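Local coordinates for periplasmic binding protein (PDB 4MDY) that probably binds an iron-containing solute outside the membrane and delivers it to an ABC transporter, at residues A[29-34]-A[96-101]; A[176-181]-A[228-233]. One frame throughout, in Å; residues are numbered along the deposited sequence.

Overall arrangement
Contact 1 (29-34 with 96-101) and contact 2 (176-181 with 228-233) each join two parallel strands, and they sit on opposite sides of the chain's centre, 39 Å apart between centres and about 23 Å between nearest atoms. They belong to separate parallel sheets, consistent with the two lobes, bridged by a long helix (148-168), of this class of solute-binding protein. Along the chain contact 1 is complete before contact 2 begins. In such proteins the solute is usually held in the cleft between lobes. A PEG molecule, probably from crystallisation, lies about 6 Å from the Thr233 side chain of contact 2.

Contact 1: A[29-34]-A[96-101]; sequences PPQRVV and KPDLIV
Val33 and Val34 pair in parallel with Leu99 and Ile100, CA atoms 4.8 Å apart in both bridges, through the bonds from Val34 N to Leu99 O (2.9 Å) and from Val101 N to Val34 O. Ahead of these bridges the Asp98 carboxylate grips two successive amides of the loop. Its OD2 receives Gln31 N at 2.7 Å through the syn lone pair, nearly straight at 167°, whereas Arg32 N comes to OD1 at 2.8 Å from well above the carboxylate plane. The side chain can reach back because CG stands between its own N and carbonyl carbon (chi1 63°). Asp98 N in turn donates to Arg32 O, and a longer, weak bond from Leu99 N ends on the same oxygen, so the aspartate and the loop are clasped in both directions. In the parallel sheet of this lobe strand 99-102 runs between 33-35 and 121-123, and Val33 is further bonded through its backbone to Ile52. Helix 89-94 precedes strand 99-102, and its Ile92 packs on Val34, Pro97 and Ile100. On that face Val34 CG2 presses on Pro97 CB at 3.5 Å, a close apolar contact. The other face carries Val33 and Leu99; there Val33 CG1 meets Val101 CG2 at 3.9 Å, and Leu44 of helix 40-46 packs on Val33. Nearer the loop, the Pro30 ring and Leu99 lie side by side, CB to CB 3.8 Å. Arg32, bent at chi3, brings NE to Lys96 O at 3.1 Å; the oxygen lies in the guanidinium plane, yet the donor stands above the carbonyl plane. Its NH2 bonds Leu95 O, so this guanidinium binds two consecutive carbonyls just after helix 89-94.

Contact 2: A[176-181]-A[228-233]; sequences KALLLG and DVLIWT
Leu180 lays its CD1 over one face of the Trp232 indole, 3.5 Å from the centroid of the six-membered ring and almost directly above it, a CH-pi contact at the apolar centre of two adjacent parallel strands. Strands 176-181 and 229-233 are the inner pair of a four-stranded parallel sheet, between 207-208 and 260-262, and the directions of the two short segments differ by 25°. The leucine reaches the ring because its CG lies anti to the carbonyl carbon (chi1 -54°), while the ring stacks with Phe262 and its NE1 bonds Asn260 OD1, which together help to fix its rotation. Leu178 and Leu230 continue this face side by side, CD1 to CD2 3.8 Å, and Leu224 of helix 220-224 touches Leu180, Leu230 and Trp232. On the reverse face Leu179 CD1 meets Ile231 CG2 at 3.8 Å and Thr233 CG2 at 3.7 Å; Ala177 CB meets Val229 CG1 farther back along the strands. Helix 279-294 covers part of this side, Leu290 lying against both Val229 and Ile231. Between the faces the backbones form a parallel ladder: Leu178 N bonds Val229 O, Ile231 N bonds Leu178 O, Leu180 N bonds Ile231 O at 2.7 Å, and Thr233 N bonds Leu180 O. Beside the indole, Gly181 O lies near the ring plane at its edge, 3.4 Å from Trp232 CE3. The polar end of the pairing lies at Lys176 and Asp228. Lys176 O accepts from both Asp228 N and Val229 N, the second donor nearly in line with the carbonyl. Asp228 closes the exchange from its side chain: OD2 takes Lys176 N on its anti side at 2.8 Å, with an almost straight N-H...O angle of 177°.

Contact 1: A[29-34]-A[96-101]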
loop_
_atom_site.group_PDB
_atom_site.type_symbol
_atom_site.label_atom_id
_atom_site.label_comp_id
_atom_site.label_asym_id
_atom_site.label_seq_id
_atom_site.Cartn_x
_atom_site.Cartn_y
_atom_site.Cartn_z
ATOM N N PRO A 29 11.794 -22.919 5.998
ATOM C CA PRO A 29 10.454 -22.330 5.928
ATOM C C PRO A 29 9.874 -22.044 7.319
ATOM O O PRO A 29 9.782 -22.950 8.146
ATOM C CB PRO A 29 9.648 -23.403 5.205
ATOM C CG PRO A 29 10.650 -24.073 4.329
ATOM C CD PRO A 29 11.902 -24.127 5.159
ATOM N N PRO A 30 9.508 -20.780 7.583
ATOM C CA PRO A 30 9.142 -20.381 8.934
ATOM C C PRO A 30 7.738 -20.828 9.324
ATOM O O PRO A 30 6.822 -20.752 8.519
ATOM C CB PRO A 30 9.234 -18.858 8.879
ATOM C CG PRO A 30 8.926 -18.527 7.457
ATOM C CD PRO A 30 9.570 -19.625 6.665
ATOM N N GLN A 31 7.593 -21.287 10.561
ATOM C CA GLN A 31 6.325 -21.820 11.077
ATOM C C GLN A 31 5.476 -20.770 11.795
ATOM O O GLN A 31 4.248 -20.882 11.824
ATOM C CB GLN A 31 6.601 -22.963 12.062
ATOM C CG GLN A 31 7.605 -23.998 11.577
ATOM C CD GLN A 31 7.113 -24.749 10.363
ATOM O OE1 GLN A 31 7.547 -24.486 9.240
ATOM N NE2 GLN A 31 6.192 -25.681 10.576
ATOM N N ARG A 32 6.134 -19.777 12.391
ATOM C CA ARG A 32 5.476 -18.739 13.170
ATOM C C ARG A 32 5.952 -17.342 12.754
ATOM O O ARG A 32 6.901 -16.794 13.321
ATOM C CB ARG A 32 5.748 -18.956 14.664
ATOM C CG ARG A 32 5.110 -20.212 15.237
ATOM C CD ARG A 32 5.443 -20.375 16.713
ATOM N NE ARG A 32 4.794 -19.370 17.565
ATOM C CZ ARG A 32 3.508 -19.389 17.912
ATOM N NH1 ARG A 32 2.704 -20.355 17.477
ATOM N NH2 ARG A 32 3.016 -18.433 18.693
ATOM N N VAL A 33 5.260 -16.751 11.788
ATOM C CA VAL A 33 5.652 -15.456 11.256
ATOM C C VAL A 33 4.856 -14.299 11.872
ATOM O O VAL A 33 3.622 -14.295 11.870
ATOM C CB VAL A 33 5.483 -15.415 9.720
ATOM C CG1 VAL A 33 6.019 -14.109 9.163
ATOM C CG2 VAL A 33 6.194 -16.588 9.071
ATOM N N VAL A 34 5.582 -13.312 12.374
ATOM C CA VAL A 34 5.002 -12.058 12.822
ATOM C C VAL A 34 5.142 -10.988 11.739
ATOM O O VAL A 34 6.249 -10.708 11.263
ATOM C CB VAL A 34 5.692 -11.571 14.103
ATOM C CG1 VAL A 34 5.373 -10.113 14.372
ATOM C CG2 VAL A 34 5.296 -12.454 15.276
ATOM N N LYS A 96 6.765 -15.655 20.377
ATOM C CA LYS A 96 7.704 -16.734 20.047
ATOM C C LYS A 96 7.771 -17.016 18.544
ATOM O O LYS A 96 7.639 -18.155 18.116
ATOM C CB LYS A 96 7.329 -18.024 20.793
ATOM C CG LYS A 96 7.335 -17.901 22.305
ATOM C CD LYS A 96 8.753 -17.805 22.836
ATOM C CE LYS A 96 8.768 -17.752 24.352
ATOM N NZ LYS A 96 10.137 -17.488 24.873
ATOM N N PRO A 97 7.974 -15.974 17.738
ATOM C CA PRO A 97 7.998 -16.193 16.295
ATOM C C PRO A 97 9.296 -16.863 15.882
ATOM O O PRO A 97 10.240 -16.898 16.669
ATOM C CB PRO A 97 7.927 -14.779 15.738
ATOM C CG PRO A 97 8.597 -13.935 16.772
ATOM C CD PRO A 97 8.342 -14.595 18.099
ATOM N N ASP A 98 9.333 -17.417 14.676
ATOM C CA ASP A 98 10.604 -17.821 14.069
ATOM C C ASP A 98 10.979 -16.934 12.870
ATOM O O ASP A 98 12.037 -17.105 12.281
ATOM C CB ASP A 98 10.623 -19.317 13.721
ATOM C CG ASP A 98 9.592 -19.714 12.672
ATOM O OD1 ASP A 98 8.801 -18.858 12.210
ATOM O OD2 ASP A 98 9.569 -20.918 12.310
ATOM N N LEU A 99 10.105 -15.986 12.522
ATOM C CA LEU A 99 10.440 -14.938 11.552
ATOM C C LEU A 99 9.651 -13.678 11.865
ATOM O O LEU A 99 8.440 -13.734 12.110
ATOM C CB LEU A 99 10.140 -15.377 10.118
ATOM C CG LEU A 99 10.576 -14.384 9.021
ATOM C CD1 LEU A 99 12.092 -14.304 8.900
ATOM C CD2 LEU A 99 9.992 -14.767 7.671
ATOM N N ILE A 100 10.342 -12.548 11.853
ATOM C CA ILE A 100 9.710 -11.259 12.050
ATOM C C ILE A 100 9.886 -10.450 10.776
ATOM O O ILE A 100 11.013 -10.159 10.372
ATOM C CB ILE A 100 10.317 -10.503 13.249
ATOM C CG1 ILE A 100 10.133 -11.319 14.538
ATOM C CG2 ILE A 100 9.658 -9.140 13.415
ATOM C CD1 ILE A 100 11.004 -10.851 15.685
ATOM N N VAL A 101 8.774 -10.093 10.147
ATOM C CA VAL A 101 8.803 -9.279 8.952
ATOM C C VAL A 101 8.492 -7.836 9.320
ATOM O O VAL A 101 7.386 -7.524 9.800
ATOM C CB VAL A 101 7.814 -9.801 7.898
ATOM C CG1 VAL A 101 7.899 -8.961 6.640
ATOM C CG2 VAL A 101 8.106 -11.258 7.574
#

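Contact 2: A[176-181]-A[228-233]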
loop_
_atom_site.group_PDB
_atom_site.type_symbol
_atom_site.label_atom_id
_atom_site.label_comp_id
_atom_site.label_asym_id
_atom_site.label_seq_id
_atom_site.Cartn_x
_atom_site.Cartn_y
_atom_site.Cartn_z
ATOM N N LYS A 176 -4.360 13.662 -17.731
ATOM C CA LYS A 176 -3.597 14.050 -16.557
ATOM C C LYS A 176 -4.362 13.746 -15.280
ATOM O O LYS A 176 -5.511 14.146 -15.117
ATOM C CB LYS A 176 -3.228 15.529 -16.652
ATOM C CG LYS A 176 -2.419 15.821 -17.912
ATOM C CD LYS A 176 -2.214 17.298 -18.147
ATOM C CE LYS A 176 -1.504 17.532 -19.471
ATOM N NZ LYS A 176 -1.217 18.977 -19.676
ATOM N N ALA A 177 -3.706 13.015 -14.385
ATOM C CA ALA A 177 -4.328 12.494 -13.174
ATOM C C ALA A 177 -3.580 12.992 -11.953
ATOM O O ALA A 177 -2.350 13.142 -11.981
ATOM C CB ALA A 177 -4.327 10.973 -13.194
ATOM N N LEU A 178 -4.342 13.266 -10.896
ATOM C CA LEU A 178 -3.804 13.511 -9.564
ATOM C C LEU A 178 -4.454 12.536 -8.593
ATOM O O LEU A 178 -5.647 12.228 -8.705
ATOM C CB LEU A 178 -4.070 14.949 -9.108
ATOM C CG LEU A 178 -3.278 16.078 -9.778
ATOM C CD1 LEU A 178 -3.870 17.428 -9.403
ATOM C CD2 LEU A 178 -1.807 16.026 -9.391
ATOM N N LEU A 179 -3.649 12.056 -7.650
ATOM C CA LEU A 179 -4.090 11.154 -6.612
ATOM C C LEU A 179 -4.039 11.891 -5.279
ATOM O O LEU A 179 -2.958 12.204 -4.768
ATOM C CB LEU A 179 -3.196 9.917 -6.572
ATOM C CG LEU A 179 -3.558 8.876 -5.517
ATOM C CD1 LEU A 179 -4.947 8.315 -5.795
ATOM C CD2 LEU A 179 -2.520 7.765 -5.483
ATOM N N LEU A 180 -5.220 12.139 -4.718
ATOM C CA LEU A 180 -5.386 13.061 -3.605
ATOM C C LEU A 180 -5.917 12.356 -2.371
ATOM O O LEU A 180 -6.614 11.355 -2.475
ATOM C CB LEU A 180 -6.350 14.186 -4.004
ATOM C CG LEU A 180 -5.998 14.950 -5.294
ATOM C CD1 LEU A 180 -7.037 16.015 -5.592
ATOM C CD2 LEU A 180 -4.612 15.572 -5.197
ATOM N N GLY A 181 -5.584 12.897 -1.206
ATOM C CA GLY A 181 -6.077 12.370 0.057
ATOM C C GLY A 181 -7.558 12.662 0.216
ATOM O O GLY A 181 -8.078 13.621 -0.357
ATOM N N ASP A 228 -7.050 16.411 -15.660
ATOM C CA ASP A 228 -8.250 15.924 -16.336
ATOM C C ASP A 228 -9.140 15.078 -15.413
ATOM O O ASP A 228 -10.345 14.982 -15.626
ATOM C CB ASP A 228 -7.854 15.098 -17.557
ATOM C CG ASP A 228 -7.127 15.926 -18.597
ATOM O OD1 ASP A 228 -7.652 17.005 -18.961
ATOM O OD2 ASP A 228 -6.030 15.516 -19.037
ATOM N N VAL A 229 -8.533 14.458 -14.405
ATOM C CA VAL A 229 -9.255 13.654 -13.430
ATOM C C VAL A 229 -8.561 13.761 -12.072
ATOM O O VAL A 229 -7.331 13.730 -11.994
ATOM C CB VAL A 229 -9.370 12.170 -13.883
ATOM C CG1 VAL A 229 -7.999 11.545 -14.119
ATOM C CG2 VAL A 229 -10.156 11.339 -12.876
ATOM N N LEU A 230 -9.356 13.923 -11.016
ATOM C CA LEU A 230 -8.854 13.916 -9.644
ATOM C C LEU A 230 -9.394 12.682 -8.950
ATOM O O LEU A 230 -10.597 12.427 -8.966
ATOM C CB LEU A 230 -9.304 15.159 -8.869
ATOM C CG LEU A 230 -9.019 16.518 -9.498
ATOM C CD1 LEU A 230 -9.536 17.611 -8.576
ATOM C CD2 LEU A 230 -7.538 16.706 -9.776
ATOM N N ILE A 231 -8.493 11.923 -8.338
ATOM C CA ILE A 231 -8.849 10.723 -7.604
ATOM C C ILE A 231 -8.660 11.040 -6.135
ATOM O O ILE A 231 -7.541 11.145 -5.661
ATOM C CB ILE A 231 -7.964 9.528 -8.032
ATOM C CG1 ILE A 231 -8.022 9.344 -9.554
ATOM C CG2 ILE A 231 -8.398 8.257 -7.321
ATOM C CD1 ILE A 231 -6.935 8.452 -10.112
ATOM N N TRP A 232 -9.767 11.236 -5.429
ATOM C CA TRP A 232 -9.719 11.520 -4.000
ATOM C C TRP A 232 -9.921 10.211 -3.249
ATOM O O TRP A 232 -10.924 9.521 -3.456
ATOM C CB TRP A 232 -10.826 12.485 -3.607
ATOM C CG TRP A 232 -10.858 13.773 -4.360
ATOM C CD1 TRP A 232 -11.407 13.994 -5.597
ATOM C CD2 TRP A 232 -10.349 15.034 -3.918
ATOM N NE1 TRP A 232 -11.267 15.315 -5.948
ATOM C CE2 TRP A 232 -10.617 15.976 -4.938
ATOM C CE3 TRP A 232 -9.684 15.462 -2.760
ATOM C CZ2 TRP A 232 -10.259 17.319 -4.829
ATOM C CZ3 TRP A 232 -9.334 16.800 -2.648
ATOM C CH2 TRP A 232 -9.623 17.715 -3.680
ATOM N N THR A 233 -8.988 9.871 -2.365
ATOM C CA THR A 233 -9.046 8.588 -1.674
ATOM C C THR A 233 -9.913 8.695 -0.419
ATOM O O THR A 233 -9.460 8.473 0.710
ATOM C CB THR A 233 -7.643 8.036 -1.366
ATOM O OG1 THR A 233 -6.906 8.975 -0.574
ATOM C CG2 THR A 233 -6.899 7.760 -2.685
#